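Local coordinates for protein angiogenin-1 (Salmo salar, PDB 7BFK) that probably cleaves RNA as a secreted endonuclease of the pancreatic ribonuclease family, and is described as a case of auto-inhibition, at residues A[73-78]-A[100-105]. Sequence-based numbering, arbitrary orientation.
Sequences NKPFSV and TKKVII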
# COMPACT_ATOMS: atom_id res chain seq x y z
N ASN A 73 -8.51 11.88 -5.73
CA ASN A 73 -9.46 12.46 -6.71
C ASN A 73 -9.14 11.89 -8.09
O ASN A 73 -10.02 11.93 -8.95
CB ASN A 73 -9.42 13.98 -6.67
CG ASN A 73 -10.03 14.53 -5.41
OD1 ASN A 73 -10.88 13.89 -4.80
ND2 ASN A 73 -9.60 15.72 -5.02
N LYS A 74 -7.93 11.37 -8.29
CA LYS A 74 -7.57 10.73 -9.57
C LYS A 74 -7.30 9.26 -9.32
O LYS A 74 -6.87 8.88 -8.23
CB LYS A 74 -6.39 11.46 -10.24
CG LYS A 74 -6.71 12.91 -10.62
CD LYS A 74 -5.67 13.56 -11.49
CE LYS A 74 -5.68 13.07 -12.92
NZ LYS A 74 -6.90 13.49 -13.64
N PRO A 75 -7.58 8.40 -10.30
CA PRO A 75 -7.27 6.98 -10.18
C PRO A 75 -5.77 6.74 -10.38
O PRO A 75 -5.12 7.52 -11.05
CB PRO A 75 -8.09 6.36 -11.31
CG PRO A 75 -8.11 7.44 -12.36
CD PRO A 75 -8.21 8.74 -11.59
N PHE A 76 -5.27 5.65 -9.80
CA PHE A 76 -3.87 5.20 -9.88
C PHE A 76 -3.84 3.78 -10.47
O PHE A 76 -4.83 3.03 -10.31
CB PHE A 76 -3.22 5.18 -8.49
CG PHE A 76 -2.89 6.53 -7.91
CD1 PHE A 76 -3.84 7.26 -7.23
CD2 PHE A 76 -1.63 7.08 -8.08
CE1 PHE A 76 -3.53 8.51 -6.72
CE2 PHE A 76 -1.32 8.33 -7.56
CZ PHE A 76 -2.28 9.04 -6.89
N SER A 77 -2.77 3.43 -11.18
CA SER A 77 -2.47 2.03 -11.52
C SER A 77 -2.03 1.37 -10.23
O SER A 77 -1.16 1.95 -9.55
CB SER A 77 -1.40 1.86 -12.57
OG SER A 77 -1.91 2.17 -13.84
N VAL A 78 -2.61 0.22 -9.90
CA VAL A 78 -2.24 -0.52 -8.67
C VAL A 78 -2.00 -1.97 -9.04
O VAL A 78 -2.50 -2.45 -10.08
CB VAL A 78 -3.31 -0.38 -7.56
CG1 VAL A 78 -3.52 1.07 -7.15
CG2 VAL A 78 -4.63 -1.02 -7.96
N THR A 100 -7.01 -0.21 -11.99
CA THR A 100 -6.93 1.25 -12.04
C THR A 100 -8.02 1.76 -11.11
O THR A 100 -9.19 1.58 -11.43
CB THR A 100 -7.06 1.78 -13.47
OG1 THR A 100 -6.07 1.11 -14.27
CG2 THR A 100 -6.84 3.27 -13.51
N LYS A 101 -7.64 2.35 -9.98
CA LYS A 101 -8.63 2.73 -8.95
C LYS A 101 -8.19 3.95 -8.16
O LYS A 101 -6.98 4.23 -8.07
CB LYS A 101 -8.87 1.53 -8.02
CG LYS A 101 -9.66 0.41 -8.69
CD LYS A 101 -10.47 -0.45 -7.79
CE LYS A 101 -11.40 -1.37 -8.56
NZ LYS A 101 -12.51 -0.62 -9.19
N LYS A 102 -9.17 4.69 -7.66
CA LYS A 102 -8.90 5.75 -6.67
C LYS A 102 -8.45 4.98 -5.43
O LYS A 102 -8.98 3.85 -5.21
CB LYS A 102 -10.14 6.62 -6.44
CG LYS A 102 -10.63 7.32 -7.70
CD LYS A 102 -11.70 8.34 -7.45
CE LYS A 102 -12.41 8.76 -8.72
NZ LYS A 102 -11.47 8.84 -9.85
N VAL A 103 -7.49 5.51 -4.70
CA VAL A 103 -6.97 4.82 -3.49
C VAL A 103 -7.48 5.55 -2.25
O VAL A 103 -7.79 6.78 -2.34
CB VAL A 103 -5.44 4.73 -3.52
CG1 VAL A 103 -4.98 3.86 -4.68
CG2 VAL A 103 -4.81 6.12 -3.58
N ILE A 104 -7.66 4.82 -1.17
CA ILE A 104 -8.10 5.38 0.13
C ILE A 104 -6.98 5.15 1.12
O ILE A 104 -6.64 4.00 1.38
CB ILE A 104 -9.43 4.78 0.58
CG1 ILE A 104 -10.48 4.84 -0.54
CG2 ILE A 104 -9.87 5.49 1.84
CD1 ILE A 104 -11.65 3.91 -0.34
N ILE A 105 -6.42 6.23 1.64
CA ILE A 105 -5.27 6.19 2.57
C ILE A 105 -5.59 7.03 3.80
O ILE A 105 -6.60 7.73 3.80
CB ILE A 105 -4.01 6.73 1.86
CG1 ILE A 105 -4.12 8.23 1.60
CG2 ILE A 105 -3.75 5.95 0.59
CD1 ILE A 105 -2.86 8.85 1.06
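Where strand 76-85 begins, it pairs with the middle of strand 93-108, and two backbone hydrogen bonds join residues 73-78 to 100-105. Backbone pairing centres on F76 and K101, an antiparallel hydrogen-bonded pair. F76 N gives a nearly straight bond (173°) to K101 O at 2.8 Å, arriving above the carbonyl plane, whereas K101 N reaches F76 O at 2.9 Å within that carbonyl's plane. T100 CA lies 3.3 Å from F76 O in a CA-H...O contact.

Apolar packing gathers round V103. Its CG2 meets F76 CD1 obliquely at 3.9 Å, the two side chains crossing at about a right angle, while CG1 touches V78 CG1 at 4.0 Å; I57 adds to this cluster.

K102 lies alongside P75, both side chains pointing the same way, and a bend at chi4 (-37°) leaves NZ 3.7 Å from P75 CD. An alanine in place of K102 would remove that contact and would probably leave residues 73-75 less well packed. V103 makes its backbone hydrogen bonding with S72: the long strand 93-108 pairs with both 76-85 and 69-72, the branching of the curved antiparallel sheet in the pancreatic ribonuclease fold.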